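Local coordinates for penicillin-binding protein activator LpoB (Salmonella enterica subsp. enterica serovar Typhimurium, PDB 4Q6V) that is the C-terminal domain of an outer-membrane lipoprotein that probably regulates peptidoglycan synthesis by activating penicillin-binding protein 1B, at residues 14-28 against 48-61. Residues are numbered along the deposited sequence; the frame is centred on the assembly and turned at random.
Sequences MLQADGVTAGSVLLV and LRNALANNGKFTLV
L26 lies over one face of the F58 ring, its CD2 4.1 Å from the ring centroid, a CH-pi contact. From helix 3-15, L15 CD2 and selenomethionine M14 CE meet the ring obliquely, 3.4 and 3.6 Å from F58 CZ. S24 O sits in plane at the edge. M14 reaches the ring with CG anti to the backbone N (chi1 -176°) and a bend at chi3. L26 CD2 also touches L52 and L60. V28 continues this packing, CG2 against L52 CD1 at 3.5 Å and CG1 against L48 and the R49 stem.

Backbone bonds join two parallel strands: T59 N to S24 O, L26 N to T59 O (2.9 Å) and V61 N to L26 O. Beyond L60, R49 NH1 binds V61 O at 3.0 Å in the carbonyl plane, with L60 CD1 over the guanidinium. One water links V28 N to V61 O, another V28 O to R49 NH1.

On the solvent side, loop residues A22 and K57 and strand residue T59 are exposed. G23 N makes only a weak bond to G56 O, although K57 CG presses on G23 CA at 3.5 Å.

The contact joins parts of a beta-alpha-beta unit: strand 25-35, helix 41-54 and strand 59-60, outermost in the sheet. Strand 98-106 pairs on the other side of 25-35. L52 packs on V11 and L100; M14, V20 and L26 touch L117 of strand 112-119.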
loop_
_atom_site.group_PDB
_atom_site.type_symbol
_atom_site.label_atom_id
_atom_site.label_comp_id
_atom_site.label_asym_id
_atom_site.label_seq_id
_atom_site.Cartn_x
_atom_site.Cartn_y
_atom_site.Cartn_z
HETATM N N MSE A 14 -9.484 7.857 2.446
HETATM C CA MSE A 14 -9.290 7.294 1.096
HETATM C C MSE A 14 -10.586 6.677 0.616
HETATM O O MSE A 14 -10.908 6.742 -0.554
HETATM C CB MSE A 14 -8.213 6.227 1.130
HETATM C CG MSE A 14 -7.896 5.671 -0.256
HETATM SE SE MSE A 14 -6.809 4.067 0.020
HETATM C CE MSE A 14 -8.251 2.794 0.328
ATOM N N LEU A 15 -11.364 6.116 1.538
ATOM C CA LEU A 15 -12.618 5.465 1.221
ATOM C C LEU A 15 -13.726 6.451 0.897
ATOM O O LEU A 15 -14.713 6.067 0.271
ATOM C CB LEU A 15 -13.055 4.568 2.360
ATOM C CG LEU A 15 -12.257 3.272 2.500
ATOM C CD1 LEU A 15 -12.707 2.491 3.733
ATOM C CD2 LEU A 15 -12.443 2.422 1.266
ATOM N N GLN A 16 -13.540 7.709 1.273
ATOM C CA GLN A 16 -14.523 8.777 1.015
ATOM C C GLN A 16 -14.254 9.507 -0.286
ATOM O O GLN A 16 -15.087 10.293 -0.769
ATOM C CB GLN A 16 -14.517 9.757 2.179
ATOM C CG GLN A 16 -14.838 9.161 3.549
ATOM C CD GLN A 16 -14.663 10.177 4.700
ATOM O OE1 GLN A 16 -14.599 11.396 4.478
ATOM N NE2 GLN A 16 -14.568 9.694 5.941
ATOM N N ALA A 17 -13.081 9.265 -0.871
ATOM C CA ALA A 17 -12.681 9.964 -2.082
ATOM C C ALA A 17 -13.372 9.386 -3.299
ATOM O O ALA A 17 -13.501 8.160 -3.420
ATOM C CB ALA A 17 -11.180 9.888 -2.249
ATOM N N ASP A 18 -13.819 10.277 -4.188
ATOM C CA ASP A 18 -14.435 9.831 -5.433
ATOM C C ASP A 18 -13.484 8.985 -6.287
ATOM O O ASP A 18 -12.301 9.276 -6.351
ATOM C CB ASP A 18 -14.980 11.006 -6.258
ATOM C CG ASP A 18 -15.654 10.532 -7.558
ATOM O OD1 ASP A 18 -16.699 9.842 -7.543
ATOM O OD2 ASP A 18 -15.152 10.812 -8.654
ATOM N N GLY A 19 -13.994 7.922 -6.903
ATOM C CA GLY A 19 -13.192 7.065 -7.754
ATOM C C GLY A 19 -12.671 5.823 -7.032
ATOM O O GLY A 19 -12.143 4.904 -7.693
ATOM N N VAL A 20 -12.828 5.819 -5.707
ATOM C CA VAL A 20 -12.470 4.667 -4.890
ATOM C C VAL A 20 -13.744 3.855 -4.617
ATOM O O VAL A 20 -14.645 4.301 -3.927
ATOM C CB VAL A 20 -11.784 5.082 -3.577
ATOM C CG1 VAL A 20 -11.265 3.842 -2.855
ATOM C CG2 VAL A 20 -10.644 6.075 -3.814
ATOM N N THR A 21 -13.816 2.659 -5.185
ATOM C CA THR A 21 -14.950 1.784 -4.981
ATOM C C THR A 21 -14.593 0.684 -3.979
ATOM O O THR A 21 -13.659 -0.094 -4.178
ATOM C CB THR A 21 -15.440 1.199 -6.298
ATOM O OG1 THR A 21 -14.555 0.166 -6.721
ATOM C CG2 THR A 21 -15.466 2.256 -7.416
ATOM N N ALA A 22 -15.351 0.618 -2.883
ATOM C CA ALA A 22 -15.202 -0.446 -1.912
ATOM C C ALA A 22 -15.581 -1.803 -2.511
ATOM O O ALA A 22 -16.459 -1.912 -3.367
ATOM C CB ALA A 22 -16.031 -0.154 -0.652
ATOM N N GLY A 23 -14.877 -2.857 -2.073
ATOM C CA GLY A 23 -15.148 -4.203 -2.466
ATOM C C GLY A 23 -14.358 -4.595 -3.703
ATOM O O GLY A 23 -14.550 -5.686 -4.242
ATOM N N SER A 24 -13.500 -3.695 -4.185
ATOM C CA SER A 24 -12.701 -3.956 -5.395
ATOM C C SER A 24 -11.374 -4.606 -5.005
ATOM O O SER A 24 -11.083 -4.808 -3.817
ATOM C CB SER A 24 -12.513 -2.671 -6.202
ATOM O OG SER A 24 -12.057 -1.673 -5.342
ATOM N N VAL A 25 -10.615 -5.017 -6.010
ATOM C CA VAL A 25 -9.398 -5.758 -5.769
ATOM C C VAL A 25 -8.284 -4.713 -5.660
ATOM O O VAL A 25 -8.058 -3.858 -6.553
ATOM C CB VAL A 25 -9.132 -6.756 -6.883
ATOM C CG1 VAL A 25 -7.865 -7.562 -6.590
ATOM C CG2 VAL A 25 -10.344 -7.680 -7.102
ATOM N N LEU A 26 -7.568 -4.786 -4.554
ATOM C CA LEU A 26 -6.556 -3.763 -4.217
ATOM C C LEU A 26 -5.239 -4.468 -3.987
ATOM O O LEU A 26 -5.162 -5.379 -3.194
ATOM C CB LEU A 26 -7.026 -2.928 -3.044
ATOM C CG LEU A 26 -5.948 -2.035 -2.413
ATOM C CD1 LEU A 26 -5.624 -0.814 -3.272
ATOM C CD2 LEU A 26 -6.447 -1.615 -1.045
ATOM N N LEU A 27 -4.196 -4.049 -4.693
ATOM C CA LEU A 27 -2.846 -4.417 -4.398
ATOM C C LEU A 27 -2.156 -3.476 -3.410
ATOM O O LEU A 27 -1.914 -2.317 -3.696
ATOM C CB LEU A 27 -2.045 -4.512 -5.708
ATOM C CG LEU A 27 -0.567 -4.853 -5.598
ATOM C CD1 LEU A 27 -0.345 -6.009 -4.658
ATOM C CD2 LEU A 27 0.097 -5.097 -6.951
ATOM N N VAL A 28 -1.824 -4.001 -2.245
ATOM C CA VAL A 28 -1.237 -3.187 -1.165
ATOM C C VAL A 28 0.282 -3.350 -1.159
ATOM O O VAL A 28 0.815 -4.393 -0.761
ATOM C CB VAL A 28 -1.772 -3.622 0.230
ATOM C CG1 VAL A 28 -1.092 -2.835 1.348
ATOM C CG2 VAL A 28 -3.253 -3.435 0.274
ATOM N N LEU A 48 -1.824 -2.303 7.899
ATOM C CA LEU A 48 -2.417 -1.584 6.820
ATOM C C LEU A 48 -3.429 -2.492 6.121
ATOM O O LEU A 48 -4.553 -2.066 5.814
ATOM C CB LEU A 48 -1.333 -1.131 5.798
ATOM C CG LEU A 48 -1.881 -0.238 4.662
ATOM C CD1 LEU A 48 -2.721 0.896 5.167
ATOM C CD2 LEU A 48 -0.739 0.252 3.773
ATOM N N ARG A 49 -3.012 -3.713 5.833
ATOM C CA ARG A 49 -3.833 -4.692 5.110
ATOM C C ARG A 49 -5.110 -4.935 5.926
ATOM O O ARG A 49 -6.229 -5.053 5.384
ATOM C CB ARG A 49 -3.051 -5.962 4.855
ATOM C CG ARG A 49 -1.990 -5.882 3.761
ATOM C CD ARG A 49 -1.176 -7.167 3.693
ATOM N NE ARG A 49 -2.044 -8.299 3.446
ATOM C CZ ARG A 49 -2.328 -8.845 2.263
ATOM N NH1 ARG A 49 -1.765 -8.403 1.162
ATOM N NH2 ARG A 49 -3.172 -9.867 2.175
ATOM N N ASN A 50 -4.954 -4.949 7.255
ATOM C CA ASN A 50 -6.118 -5.132 8.135
ATOM C C ASN A 50 -7.092 -3.991 8.087
ATOM O O ASN A 50 -8.281 -4.199 7.870
ATOM C CB ASN A 50 -5.651 -5.445 9.548
ATOM C CG ASN A 50 -5.045 -6.831 9.656
ATOM O OD1 ASN A 50 -3.984 -7.021 10.247
ATOM N ND2 ASN A 50 -5.712 -7.815 9.082
ATOM N N ALA A 51 -6.566 -2.777 8.225
ATOM C CA ALA A 51 -7.375 -1.576 8.099
ATOM C C ALA A 51 -8.148 -1.539 6.765
ATOM O O ALA A 51 -9.292 -1.083 6.720
ATOM C CB ALA A 51 -6.550 -0.305 8.239
ATOM N N LEU A 52 -7.518 -2.046 5.704
ATOM C CA LEU A 52 -8.127 -2.035 4.386
ATOM C C LEU A 52 -9.146 -3.138 4.169
ATOM O O LEU A 52 -10.169 -2.901 3.498
ATOM C CB LEU A 52 -7.032 -2.144 3.342
ATOM C CG LEU A 52 -6.142 -0.918 3.230
ATOM C CD1 LEU A 52 -4.871 -1.253 2.487
ATOM C CD2 LEU A 52 -6.870 0.238 2.573
ATOM N N ALA A 53 -8.852 -4.336 4.696
ATOM C CA ALA A 53 -9.762 -5.470 4.651
ATOM C C ALA A 53 -10.997 -5.290 5.519
ATOM O O ALA A 53 -12.019 -5.893 5.221
ATOM C CB ALA A 53 -9.057 -6.751 5.071
ATOM N N ASN A 54 -10.907 -4.464 6.557
ATOM C CA ASN A 54 -11.985 -4.278 7.524
ATOM C C ASN A 54 -12.838 -3.079 7.157
ATOM O O ASN A 54 -14.066 -3.168 7.201
ATOM C CB ASN A 54 -11.425 -4.114 8.957
ATOM C CG ASN A 54 -10.763 -5.385 9.486
ATOM O OD1 ASN A 54 -10.869 -6.476 8.912
ATOM N ND2 ASN A 54 -10.059 -5.260 10.604
ATOM N N ASN A 55 -12.190 -1.964 6.823
ATOM C CA ASN A 55 -12.899 -0.796 6.291
ATOM C C ASN A 55 -12.889 -0.769 4.766
ATOM O O ASN A 55 -11.840 -0.705 4.137
ATOM C CB ASN A 55 -12.333 0.523 6.823
ATOM C CG ASN A 55 -12.214 0.559 8.337
ATOM O OD1 ASN A 55 -11.220 1.066 8.860
ATOM N ND2 ASN A 55 -13.216 0.030 9.052
ATOM N N GLY A 56 -14.071 -0.831 4.173
ATOM C CA GLY A 56 -14.178 -0.751 2.719
ATOM C C GLY A 56 -13.963 -2.058 1.978
ATOM O O GLY A 56 -13.985 -2.050 0.741
ATOM N N LYS A 57 -13.751 -3.160 2.713
ATOM C CA LYS A 57 -14.098 -4.521 2.296
ATOM C C LYS A 57 -13.409 -4.869 0.950
ATOM O O LYS A 57 -13.893 -5.735 0.207
ATOM C CB LYS A 57 -15.621 -4.706 2.203
ATOM C CG LYS A 57 -16.247 -4.524 0.800
ATOM C CD LYS A 57 -17.783 -4.634 0.708
ATOM C CE LYS A 57 -18.444 -3.457 0.016
ATOM N NZ LYS A 57 -19.061 -2.514 1.000
ATOM N N PHE A 58 -12.266 -4.232 0.652
ATOM C CA PHE A 58 -11.463 -4.619 -0.494
ATOM C C PHE A 58 -11.130 -6.097 -0.434
ATOM O O PHE A 58 -10.988 -6.648 0.643
ATOM C CB PHE A 58 -10.148 -3.845 -0.543
ATOM C CG PHE A 58 -10.305 -2.362 -0.643
ATOM C CD1 PHE A 58 -10.617 -1.766 -1.856
ATOM C CD2 PHE A 58 -10.145 -1.566 0.494
ATOM C CE1 PHE A 58 -10.772 -0.397 -1.947
ATOM C CE2 PHE A 58 -10.275 -0.207 0.407
ATOM C CZ PHE A 58 -10.602 0.388 -0.817
ATOM N N THR A 59 -11.019 -6.726 -1.584
ATOM C CA THR A 59 -10.294 -7.974 -1.738
ATOM C C THR A 59 -8.864 -7.622 -1.985
ATOM O O THR A 59 -8.554 -6.968 -2.974
ATOM C CB THR A 59 -10.801 -8.757 -2.962
ATOM O OG1 THR A 59 -12.144 -9.110 -2.708
ATOM C CG2 THR A 59 -10.001 -10.037 -3.159
ATOM N N LEU A 60 -8.002 -8.045 -1.069
ATOM C CA LEU A 60 -6.572 -7.843 -1.165
ATOM C C LEU A 60 -5.868 -8.935 -1.965
ATOM O O LEU A 60 -6.159 -10.138 -1.832
ATOM C CB LEU A 60 -5.936 -7.676 0.219
ATOM C CG LEU A 60 -6.515 -6.626 1.160
ATOM C CD1 LEU A 60 -5.706 -6.596 2.440
ATOM C CD2 LEU A 60 -6.569 -5.254 0.517
ATOM N N VAL A 61 -4.924 -8.512 -2.805
ATOM C CA VAL A 61 -4.029 -9.481 -3.456
ATOM C C VAL A 61 -3.193 -10.063 -2.354
ATOM O O VAL A 61 -2.720 -9.312 -1.498
ATOM C CB VAL A 61 -3.191 -8.825 -4.547
ATOM C CG1 VAL A 61 -2.377 -9.852 -5.282
ATOM C CG2 VAL A 61 -4.099 -8.070 -5.537
HETATM O O HOH W 1 -1.545 -6.837 -1.808
HETATM O O HOH W 2 0.497 -7.135 0.437
#